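Local coordinates for single-stranded DNA-binding protein DdrB (Deinococcus radiodurans, PDB 4NOE) that binds single-stranded DNA and assists the accurate annealing of complementary strands, probably as part of the response to DNA damage, at residues Phe60-Ile65 and Val130-Phe135. Sequence-based numbering, arbitrary orientation.
Sequences FDWSLI and VSLAIF
The ring of Phe135 turns its edge to one face of Phe60, Phe135 CZ lying 3.8 Å above that face and displaced toward the rim, while CG of Trp62 sits in plane at Phe60's own edge. This T-shaped pair, its planes at 75°, belongs to an aromatic cluster in which Phe60 CD2 also lies 3.5 Å above the centre of the Trp62 ring. In the plane of the Phe135 ring, Phe60 CD1 and Trp62 CH2 lie at its edge; Ala133 CB sits at the Trp62 edge, 4.2 Å from Trp62 CH2. The cluster illustrates how a loop can be packed on a strand through apolar side chains: the loop between strands 50-52 and 68-71, with its 3-10 turn at 62-64, meets strand 128-135 in the buried interior. Trp62 CH2 lies 3.5 Å from Phe135 CE1, the side chains tip to tip and their planes oblique at 70°. Replacing Phe135 by an alanine would probably open a gap, leaving the Phe60 face and Trp62 tip without their shared neighbour. A classic beta bulge sets Leu132 and Ala133 against Tyr107 of strand 104-110. Leu132 divides its methyls: CD2 packs 3.8 Å from Trp62 CZ3, and CD1 meets Ile65 CD1 tip to tip at 4.1 Å.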
ATOM      1  N   PHE E  60      11.479 -34.712  18.578  1.00 22.44           N
ATOM      2  CA  PHE E  60      10.161 -34.419  18.043  1.00 22.57           C
ATOM      3  C   PHE E  60       9.846 -35.310  16.843  1.00 21.84           C
ATOM      4  O   PHE E  60      10.696 -35.538  15.983  1.00 22.40           O
ATOM      5  CB  PHE E  60      10.084 -32.948  17.639  1.00 18.78           C
ATOM      6  CG  PHE E  60       8.731 -32.523  17.187  1.00 18.92           C
ATOM      7  CD1 PHE E  60       7.720 -32.307  18.102  1.00 17.48           C
ATOM      8  CD2 PHE E  60       8.467 -32.339  15.837  1.00 16.98           C
ATOM      9  CE1 PHE E  60       6.462 -31.905  17.680  1.00 24.68           C
ATOM     10  CE2 PHE E  60       7.219 -31.953  15.413  1.00 24.32           C
ATOM     11  CZ  PHE E  60       6.211 -31.736  16.337  1.00 28.62           C
ATOM     12  N   ASP E  61       8.622 -35.817  16.778  1.00 24.99           N
ATOM     13  CA  ASP E  61       8.228 -36.614  15.626  1.00 24.32           C
ATOM     14  C   ASP E  61       7.672 -35.678  14.563  1.00 20.52           C
ATOM     15  O   ASP E  61       6.508 -35.270  14.620  1.00 18.83           O
ATOM     16  CB  ASP E  61       7.198 -37.669  16.024  1.00 18.42           C
ATOM     17  CG  ASP E  61       6.937 -38.680  14.919  1.00 30.15           C
ATOM     18  OD1 ASP E  61       7.330 -38.430  13.751  1.00 24.71           O
ATOM     19  OD2 ASP E  61       6.326 -39.731  15.221  1.00 33.82           O
ATOM     20  N   TRP E  62       8.510 -35.343  13.591  1.00 18.96           N
ATOM     21  CA  TRP E  62       8.124 -34.388  12.561  1.00 21.96           C
ATOM     22  C   TRP E  62       7.022 -34.921  11.657  1.00 20.68           C
ATOM     23  O   TRP E  62       6.327 -34.139  11.000  1.00 22.48           O
ATOM     24  CB  TRP E  62       9.349 -33.939  11.752  1.00 20.61           C
ATOM     25  CG  TRP E  62      10.287 -33.048  12.559  1.00 20.86           C
ATOM     26  CD1 TRP E  62      11.412 -33.436  13.222  1.00 18.86           C
ATOM     27  CD2 TRP E  62      10.141 -31.639  12.806  1.00 13.51           C
ATOM     28  NE1 TRP E  62      11.986 -32.357  13.853  1.00 21.97           N
ATOM     29  CE2 TRP E  62      11.229 -31.242  13.613  1.00 13.96           C
ATOM     30  CE3 TRP E  62       9.207 -30.674  12.412  1.00 13.94           C
ATOM     31  CZ2 TRP E  62      11.414 -29.913  14.035  1.00 20.08           C
ATOM     32  CZ3 TRP E  62       9.382 -29.351  12.837  1.00 13.20           C
ATOM     33  CH2 TRP E  62      10.483 -28.985  13.639  1.00 17.42           C
ATOM     34  N   SER E  63       6.836 -36.241  11.629  1.00 16.49           N
ATOM     35  CA  SER E  63       5.769 -36.815  10.802  1.00 19.51           C
ATOM     36  C   SER E  63       4.387 -36.400  11.314  1.00 13.98           C
ATOM     37  O   SER E  63       3.399 -36.440  10.566  1.00 20.06           O
ATOM     38  CB  SER E  63       5.878 -38.348  10.721  1.00 25.30           C
ATOM     39  OG  SER E  63       5.423 -38.959  11.921  1.00 31.01           O
ATOM     40  N   LEU E  64       4.312 -35.992  12.578  1.00 14.53           N
ATOM     41  CA  LEU E  64       3.056 -35.477  13.131  1.00 18.68           C
ATOM     42  C   LEU E  64       2.538 -34.303  12.307  1.00 22.86           C
ATOM     43  O   LEU E  64       1.325 -34.173  12.118  1.00 17.12           O
ATOM     44  CB  LEU E  64       3.205 -35.094  14.609  1.00 20.62           C
ATOM     45  CG  LEU E  64       3.315 -36.280  15.574  1.00 25.48           C
ATOM     46  CD1 LEU E  64       3.784 -35.843  16.967  1.00 24.40           C
ATOM     47  CD2 LEU E  64       1.977 -37.014  15.672  1.00 19.56           C
ATOM     48  N   ILE E  65       3.443 -33.472  11.783  1.00 14.48           N
ATOM     49  CA  ILE E  65       2.995 -32.349  10.947  1.00 11.34           C
ATOM     50  C   ILE E  65       3.366 -32.522   9.481  1.00 24.53           C
ATOM     51  O   ILE E  65       3.462 -31.532   8.739  1.00 21.38           O
ATOM     52  CB  ILE E  65       3.515 -30.984  11.444  1.00 11.00           C
ATOM     53  CG1 ILE E  65       5.039 -30.904  11.340  1.00 20.22           C
ATOM     54  CG2 ILE E  65       3.036 -30.714  12.873  1.00 11.47           C
ATOM     55  CD1 ILE E  65       5.617 -29.512  11.691  1.00 21.23           C
ATOM     56  N   VAL E 130      10.161 -16.993   7.179  1.00 13.44           N
ATOM     57  CA  VAL E 130       8.863 -17.639   7.229  1.00 15.12           C
ATOM     58  C   VAL E 130       9.036 -18.757   8.225  1.00 12.74           C
ATOM     59  O   VAL E 130       9.985 -19.533   8.101  1.00 11.32           O
ATOM     60  CB  VAL E 130       8.473 -18.215   5.861  1.00  8.97           C
ATOM     61  CG1 VAL E 130       7.167 -18.997   5.960  1.00 17.89           C
ATOM     62  CG2 VAL E 130       8.354 -17.099   4.803  1.00  9.12           C
ATOM     63  N   SER E 131       8.147 -18.839   9.213  1.00 12.50           N
ATOM     64  CA  SER E 131       8.320 -19.787  10.316  1.00 16.71           C
ATOM     65  C   SER E 131       7.555 -21.090  10.158  1.00 11.68           C
ATOM     66  O   SER E 131       6.371 -21.097   9.798  1.00 17.27           O
ATOM     67  CB  SER E 131       7.893 -19.150  11.645  1.00 14.22           C
ATOM     68  OG  SER E 131       8.549 -17.916  11.849  1.00 26.71           O
ATOM     69  N   LEU E 132       8.215 -22.197  10.479  1.00 13.90           N
ATOM     70  CA  LEU E 132       7.524 -23.481  10.555  1.00 14.86           C
ATOM     71  C   LEU E 132       7.143 -23.794  11.999  1.00 15.50           C
ATOM     72  O   LEU E 132       5.999 -24.192  12.290  1.00 12.95           O
ATOM     73  CB  LEU E 132       8.414 -24.603  10.015  1.00 13.76           C
ATOM     74  CG  LEU E 132       7.843 -26.016  10.205  1.00 15.11           C
ATOM     75  CD1 LEU E 132       6.552 -26.226   9.414  1.00  9.52           C
ATOM     76  CD2 LEU E 132       8.876 -27.063   9.808  1.00 10.48           C
ATOM     77  N   ALA E 133       8.108 -23.628  12.902  1.00 12.06           N
ATOM     78  CA  ALA E 133       7.933 -24.083  14.285  1.00 21.22           C
ATOM     79  C   ALA E 133       8.931 -23.424  15.229  1.00 23.19           C
ATOM     80  O   ALA E 133      10.057 -23.075  14.839  1.00 18.20           O
ATOM     81  CB  ALA E 133       8.053 -25.639  14.378  1.00  8.74           C
ATOM     82  N   ILE E 134       8.525 -23.257  16.479  1.00 19.77           N
ATOM     83  CA  ILE E 134       9.473 -22.795  17.480  1.00 25.14           C
ATOM     84  C   ILE E 134       9.349 -23.602  18.766  1.00 29.54           C
ATOM     85  O   ILE E 134       8.257 -23.748  19.321  1.00 24.78           O
ATOM     86  CB  ILE E 134       9.349 -21.281  17.755  1.00 26.64           C
ATOM     87  CG1 ILE E 134      10.239 -20.878  18.930  1.00 28.19           C
ATOM     88  CG2 ILE E 134       7.913 -20.892  18.036  1.00 35.14           C
ATOM     89  CD1 ILE E 134      10.555 -19.389  18.953  1.00 33.36           C
ATOM     90  N   PHE E 135      10.466 -24.154  19.220  1.00 22.87           N
ATOM     91  CA  PHE E 135      10.447 -24.937  20.441  1.00 21.07           C
ATOM     92  C   PHE E 135      10.909 -24.021  21.568  1.00 22.22           C
ATOM     93  O   PHE E 135      12.012 -23.445  21.523  1.00 20.18           O
ATOM     94  CB  PHE E 135      11.309 -26.195  20.287  1.00 25.07           C
ATOM     95  CG  PHE E 135      10.798 -27.145  19.219  1.00 26.21           C
ATOM     96  CD1 PHE E 135      11.009 -26.880  17.871  1.00 19.89           C
ATOM     97  CD2 PHE E 135      10.094 -28.290  19.562  1.00 21.79           C
ATOM     98  CE1 PHE E 135      10.532 -27.734  16.888  1.00 19.11           C
ATOM     99  CE2 PHE E 135       9.617 -29.153  18.584  1.00 26.21           C
ATOM    100  CZ  PHE E 135       9.838 -28.869  17.242  1.00 24.93           C
TER